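PDB 4QOL: catalase from Bacillus pumilus, which uses a heme-iron active site to break hydrogen peroxide down into water and oxygen, and also shows peroxidase-like reactivity toward phenolic substrates. Local coordinates for residues F202-K207 and P323-S328; G209-V214 and M266-Y271. All blocks are in the same frame, centred on the assembly; numbering follows the deposited sequence.

Interaction 1: residues F202-K207 and P323-S328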
loop_
_atom_site.group_PDB
_atom_site.type_symbol
_atom_site.label_atom_id
_atom_site.label_comp_id
_atom_site.label_asym_id
_atom_site.label_seq_id
_atom_site.Cartn_x
_atom_site.Cartn_y
_atom_site.Cartn_z
ATOM N N PHE A 202 -4.327 32.490 -13.975
ATOM C CA PHE A 202 -3.534 31.663 -14.829
ATOM C C PHE A 202 -2.977 32.514 -15.990
ATOM O O PHE A 202 -3.279 33.688 -16.108
ATOM C CB PHE A 202 -4.416 30.533 -15.400
ATOM C CG PHE A 202 -4.873 29.575 -14.353
ATOM C CD1 PHE A 202 -4.030 28.499 -13.968
ATOM C CD2 PHE A 202 -6.051 29.771 -13.674
ATOM C CE1 PHE A 202 -4.429 27.650 -12.892
ATOM C CE2 PHE A 202 -6.448 28.919 -12.642
ATOM C CZ PHE A 202 -5.647 27.895 -12.248
ATOM N N ARG A 203 -2.211 31.876 -16.805
ATOM C CA ARG A 203 -1.663 32.511 -18.018
ATOM C C ARG A 203 -2.308 31.889 -19.245
ATOM O O ARG A 203 -2.280 30.639 -19.381
ATOM C CB ARG A 203 -0.154 32.314 -18.059
ATOM C CG ARG A 203 0.629 33.157 -17.069
ATOM C CD ARG A 203 2.149 32.944 -17.333
ATOM N NE ARG A 203 2.877 33.893 -16.525
ATOM C CZ ARG A 203 3.749 34.799 -16.967
ATOM N NH1 ARG A 203 4.166 34.846 -18.225
ATOM N NH2 ARG A 203 4.255 35.618 -16.086
ATOM N N TRP A 204 -2.781 32.730 -20.172
ATOM C CA TRP A 204 -3.255 32.273 -21.463
ATOM C C TRP A 204 -2.237 32.708 -22.483
ATOM O O TRP A 204 -1.802 33.854 -22.469
ATOM C CB TRP A 204 -4.625 32.855 -21.753
ATOM C CG TRP A 204 -5.745 32.022 -21.345
ATOM C CD1 TRP A 204 -5.741 30.866 -20.514
ATOM C CD2 TRP A 204 -7.100 32.228 -21.702
ATOM N NE1 TRP A 204 -7.015 30.382 -20.392
ATOM C CE2 TRP A 204 -7.876 31.202 -21.076
ATOM C CE3 TRP A 204 -7.748 33.139 -22.481
ATOM C CZ2 TRP A 204 -9.215 31.068 -21.291
ATOM C CZ3 TRP A 204 -9.143 33.067 -22.582
ATOM C CH2 TRP A 204 -9.841 32.025 -22.002
ATOM N N VAL A 205 -1.806 31.784 -23.333
ATOM C CA VAL A 205 -0.791 32.040 -24.299
ATOM C C VAL A 205 -1.399 31.704 -25.658
ATOM O O VAL A 205 -1.833 30.590 -25.874
ATOM C CB VAL A 205 0.494 31.198 -24.081
ATOM C CG1 VAL A 205 1.574 31.664 -25.063
ATOM C CG2 VAL A 205 0.969 31.328 -22.637
ATOM N N ASN A 206 -1.341 32.666 -26.585
ATOM C CA ASN A 206 -1.879 32.444 -27.961
ATOM C C ASN A 206 -0.839 31.900 -28.999
ATOM O O ASN A 206 0.311 31.649 -28.671
ATOM C CB ASN A 206 -2.589 33.698 -28.456
ATOM C CG ASN A 206 -1.635 34.842 -28.866
ATOM O OD1 ASN A 206 -0.427 34.699 -28.946
ATOM N ND2 ASN A 206 -2.215 35.994 -29.067
ATOM N N LYS A 207 -1.281 31.687 -30.229
ATOM C CA LYS A 207 -0.398 31.070 -31.222
ATOM C C LYS A 207 0.818 31.952 -31.572
ATOM O O LYS A 207 1.754 31.477 -32.166
ATOM C CB LYS A 207 -1.173 30.756 -32.526
ATOM C CG LYS A 207 -1.580 31.973 -33.344
ATOM C CD LYS A 207 -2.563 31.579 -34.451
ATOM C CE LYS A 207 -3.023 32.711 -35.318
ATOM N NZ LYS A 207 -3.752 32.360 -36.594
ATOM N N PRO A 323 -1.896 22.894 -23.859
ATOM C CA PRO A 323 -1.189 23.934 -24.562
ATOM C C PRO A 323 -2.036 25.173 -24.708
ATOM O O PRO A 323 -3.211 25.089 -25.111
ATOM C CB PRO A 323 -0.862 23.261 -25.925
ATOM C CG PRO A 323 -0.742 21.834 -25.601
ATOM C CD PRO A 323 -1.828 21.608 -24.593
ATOM N N GLY A 324 -1.426 26.323 -24.360
ATOM C CA GLY A 324 -2.132 27.628 -24.327
ATOM C C GLY A 324 -2.647 28.077 -22.976
ATOM O O GLY A 324 -3.102 29.192 -22.810
ATOM N N ILE A 325 -2.608 27.160 -21.997
ATOM C CA ILE A 325 -3.017 27.495 -20.620
ATOM C C ILE A 325 -1.940 27.045 -19.670
ATOM O O ILE A 325 -1.585 25.857 -19.642
ATOM C CB ILE A 325 -4.314 26.784 -20.259
ATOM C CG1 ILE A 325 -5.429 27.042 -21.285
ATOM C CG2 ILE A 325 -4.828 27.263 -18.899
ATOM C CD1 ILE A 325 -6.764 26.332 -21.085
ATOM N N GLU A 326 -1.392 28.007 -18.939
ATOM C CA GLU A 326 -0.230 27.802 -18.088
ATOM C C GLU A 326 -0.475 28.301 -16.655
ATOM O O GLU A 326 -1.369 29.102 -16.421
ATOM C CB GLU A 326 0.981 28.491 -18.707
ATOM C CG GLU A 326 1.391 27.765 -19.989
ATOM C CD GLU A 326 2.573 28.320 -20.711
ATOM O OE1 GLU A 326 3.385 29.011 -20.080
ATOM O OE2 GLU A 326 2.697 28.006 -21.933
ATOM N N ALA A 327 0.345 27.810 -15.714
ATOM C CA ALA A 327 0.295 28.325 -14.331
ATOM C C ALA A 327 0.753 29.763 -14.307
ATOM O O ALA A 327 1.575 30.194 -15.148
ATOM C CB ALA A 327 1.159 27.466 -13.409
ATOM N N SER A 328 0.235 30.555 -13.411
ATOM C CA SER A 328 0.910 31.764 -13.054
ATOM C C SER A 328 1.889 31.481 -11.909
ATOM O O SER A 328 1.873 30.388 -11.273
ATOM C CB SER A 328 -0.065 32.837 -12.626
ATOM O OG SER A 328 -0.597 32.608 -11.302
#
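Two short antiparallel strands, 202-205 and 325-327, pair at the margin of the catalase beta-sheet in a largely buried contact, their segment axes 4.7 Å apart. Arg-203 and Glu-326 form a hydrogen-bonded pair. Glu-326 N gives a nearly straight bond to Arg-203 O (2.8 Å), lying in the plane of that carbonyl, whereas Arg-203 N reaches Glu-326 O at 2.9 Å from above the carbonyl plane. A third bond, Val-205 N to Gly-324 O (2.9 Å), carries the ladder beyond the strand into the 323-324 loop; Gly-324 O also accepts from Thr-77. On one face of the sheet the indole of Trp-204 and the side chain of Ile-325 run side by side, NE1 of Trp-204 lying 3.8 Å from CG1 of Ile-325 while that NE1 bonds to Tyr-216. The other face carries Arg-203 and Glu-326, which touch through CB and CB rather than through their charges. The extended Arg-203 chain passes Ala-327 O with its CD at 3.6 Å and sends its guanidinium to a salt bridge with Glu-329; OE1 of Glu-326 turns instead to Ser-402. With CG anti to the carbonyl carbon (chi1 -69°), Glu-326 crosses Val-205 obliquely and sets its OE2 3.8 Å from CG2 of Val-205. Phe-202 presents its ring edge to Glu-326 O and packs against Leu-333 of helix 331-348. This is a short, twisted antiparallel pairing in the sheet of the heme-containing catalase fold, where 202-205 pairs on its other side with 211-220.

Interaction 2: residues G209-V214 and M266-Y271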
loop_
_atom_site.group_PDB
_atom_site.type_symbol
_atom_site.label_atom_id
_atom_site.label_comp_id
_atom_site.label_asym_id
_atom_site.label_seq_id
_atom_site.Cartn_x
_atom_site.Cartn_y
_atom_site.Cartn_z
ATOM N N GLY A 209 2.489 33.497 -29.226
ATOM C CA GLY A 209 3.335 33.500 -28.010
ATOM C C GLY A 209 3.023 34.653 -27.074
ATOM O O GLY A 209 3.761 34.834 -26.117
ATOM N N GLU A 210 1.940 35.367 -27.302
ATOM C CA GLU A 210 1.529 36.487 -26.474
ATOM C C GLU A 210 0.756 35.963 -25.282
ATOM O O GLU A 210 -0.085 35.076 -25.451
ATOM C CB GLU A 210 0.672 37.502 -27.246
ATOM C CG GLU A 210 1.418 38.113 -28.429
ATOM C CD GLU A 210 0.546 38.675 -29.554
ATOM O OE1 GLU A 210 -0.708 38.464 -29.650
ATOM O OE2 GLU A 210 1.183 39.387 -30.387
ATOM N N THR A 211 1.064 36.515 -24.122
ATOM C CA THR A 211 0.485 36.055 -22.827
ATOM C C THR A 211 -0.423 37.105 -22.196
ATOM O O THR A 211 -0.100 38.309 -22.200
ATOM C CB THR A 211 1.602 35.726 -21.816
ATOM O OG1 THR A 211 2.460 34.724 -22.350
ATOM C CG2 THR A 211 0.983 35.213 -20.462
ATOM N N LYS A 212 -1.577 36.651 -21.670
ATOM C CA LYS A 212 -2.444 37.474 -20.833
ATOM C C LYS A 212 -2.688 36.678 -19.552
ATOM O O LYS A 212 -2.659 35.445 -19.547
ATOM C CB LYS A 212 -3.814 37.709 -21.453
ATOM C CG LYS A 212 -3.787 38.334 -22.818
ATOM C CD LYS A 212 -4.227 39.750 -22.745
ATOM C CE LYS A 212 -4.239 40.330 -24.144
ATOM N NZ LYS A 212 -3.857 41.752 -24.039
ATOM N N TYR A 213 -2.852 37.403 -18.468
ATOM C CA TYR A 213 -3.411 36.818 -17.253
ATOM C C TYR A 213 -4.923 36.619 -17.398
ATOM O O TYR A 213 -5.622 37.415 -17.985
ATOM C CB TYR A 213 -3.173 37.700 -16.055
ATOM C CG TYR A 213 -1.758 37.802 -15.504
ATOM C CD1 TYR A 213 -0.938 36.683 -15.328
ATOM C CD2 TYR A 213 -1.259 39.030 -15.129
ATOM C CE1 TYR A 213 0.323 36.802 -14.794
ATOM C CE2 TYR A 213 -0.022 39.145 -14.544
ATOM C CZ TYR A 213 0.755 38.031 -14.385
ATOM O OH TYR A 213 1.965 38.146 -13.785
ATOM N N VAL A 214 -5.427 35.483 -16.804
ATOM C CA VAL A 214 -6.815 35.149 -16.887
ATOM C C VAL A 214 -7.344 34.690 -15.534
ATOM O O VAL A 214 -6.626 34.057 -14.778
ATOM C CB VAL A 214 -7.085 34.095 -18.002
ATOM C CG1 VAL A 214 -6.443 32.772 -17.658
ATOM C CG2 VAL A 214 -8.576 33.945 -18.300
ATOM N N MET A 266 -6.300 40.234 -18.195
ATOM C CA MET A 266 -5.450 41.353 -17.761
ATOM C C MET A 266 -4.102 41.280 -18.454
ATOM O O MET A 266 -3.472 40.223 -18.494
ATOM C CB MET A 266 -5.303 41.309 -16.232
ATOM C CG MET A 266 -4.287 42.261 -15.665
ATOM S SD MET A 266 -4.009 41.983 -13.882
ATOM C CE MET A 266 -5.516 42.501 -13.118
ATOM N N PRO A 267 -3.634 42.405 -19.027
ATOM C CA PRO A 267 -2.237 42.432 -19.473
ATOM C C PRO A 267 -1.234 42.162 -18.379
ATOM O O PRO A 267 -1.399 42.643 -17.291
ATOM C CB PRO A 267 -2.036 43.878 -19.962
ATOM C CG PRO A 267 -3.378 44.483 -20.066
ATOM C CD PRO A 267 -4.349 43.668 -19.244
ATOM N N LEU A 268 -0.162 41.431 -18.684
ATOM C CA LEU A 268 0.889 41.217 -17.683
ATOM C C LEU A 268 1.370 42.538 -17.146
ATOM O O LEU A 268 1.682 42.650 -15.957
ATOM C CB LEU A 268 2.069 40.469 -18.260
ATOM C CG LEU A 268 1.832 39.057 -18.751
ATOM C CD1 LEU A 268 3.168 38.474 -19.217
ATOM C CD2 LEU A 268 1.224 38.209 -17.667
ATOM N N SER A 269 1.401 43.547 -18.001
ATOM C CA SER A 269 1.977 44.829 -17.607
ATOM C C SER A 269 1.135 45.611 -16.584
ATOM O O SER A 269 1.612 46.618 -16.062
ATOM C CB SER A 269 2.211 45.715 -18.846
ATOM O OG SER A 269 1.016 45.933 -19.571
ATOM N N ASP A 270 -0.112 45.183 -16.348
ATOM C CA ASP A 270 -0.954 45.858 -15.338
ATOM C C ASP A 270 -0.497 45.578 -13.929
ATOM O O ASP A 270 -0.938 46.287 -12.997
ATOM C CB ASP A 270 -2.409 45.450 -15.443
ATOM C CG ASP A 270 -3.179 46.253 -16.504
ATOM O OD1 ASP A 270 -2.573 47.086 -17.218
ATOM O OD2 ASP A 270 -4.429 46.103 -16.564
ATOM N N TYR A 271 0.379 44.574 -13.721
ATOM C CA TYR A 271 0.897 44.295 -12.364
ATOM C C TYR A 271 1.292 45.573 -11.710
ATOM O O TYR A 271 0.953 45.868 -10.543
ATOM C CB TYR A 271 2.148 43.381 -12.387
ATOM C CG TYR A 271 2.825 43.291 -10.992
ATOM C CD1 TYR A 271 2.415 42.349 -10.046
ATOM C CD2 TYR A 271 3.834 44.177 -10.612
ATOM C CE1 TYR A 271 2.999 42.277 -8.789
ATOM C CE2 TYR A 271 4.401 44.145 -9.343
ATOM C CZ TYR A 271 4.006 43.174 -8.435
ATOM O OH TYR A 271 4.575 43.087 -7.156
HETATM O O HOH W 1 -0.047 40.720 -21.839
HETATM O O HOH W 2 3.219 40.726 -14.762
#
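Tyr-213 and Leu-268 both hold CG anti to the carbonyl carbon, with chi1 of -72° and -63°, and so bring the phenol ring of a strand residue together with a methyl of Leu-268, in the 3-10 segment. The leucine crosses the tyrosine at about a right angle and lays CD2 over the centre of one ring face, a CH-pi contact. Its other methyl, CD1, turns to Thr-211, where CB and CG2 are each 4.1 Å away, so that the two branches of Leu-268 contact Thr-211 and Tyr-213, two residues apart on the strand. Met-266, with CG anti to the backbone N (chi1 171°), starts beside Tyr-213, CB to CB at 4.2 Å, and then bends at its last torsion; SD ends 5.5 Å from the centroid of the Tyr-213 ring, an oblique Met-aromatic contact.

Beneath these side chains the backbone closes an antiparallel hydrogen-bonded pair. Tyr-213 N donates to Met-266 O at 2.9 Å, nearly along the C=O axis but with a bent N-H, and Met-266 N returns a straighter bond to Tyr-213 O, also 2.9 Å long. Residues 268-270 form a 3-10 segment, and here water, in place of direct backbone bonds, links Leu-268 to strand 211-214. One water donates to Thr-211 O and accepts from Leu-268 N, at 3.2 Å. A second ties Tyr-213 OH to Leu-268 O, to which it donates at 2.7 Å. The methyl over its face may limit rotation of the phenol ring, while Leu-268 N is taken up by the first water and Leu-268 O is shared by the second water and Tyr-271 N.

In the fold
Interactions 1 and 2 are two strand pairings of the same antiparallel sheet, their centres 10 Å apart, and interaction 2 is nested within the chain loop that interaction 1 closes. Strands 202-205 and 211-220 follow each other in sequence and join the two by pairing directly: Trp-204 N lies 2.8 Å from Lys-212 O, and Phe-202 O lies 2.9 Å from Val-214 N, both probable hydrogen bonds. Trp-204 CD1 also packs 3.5 Å from Val-214 CG1. The strand order therefore runs 325-327, 202-205, 211-220, 258-267. Phe-202 relates interaction 1 to the cofactor, its side chain about 7 Å from a bound heme, and the Trp-204 side chain is about 12 Å from a bound sodium ion.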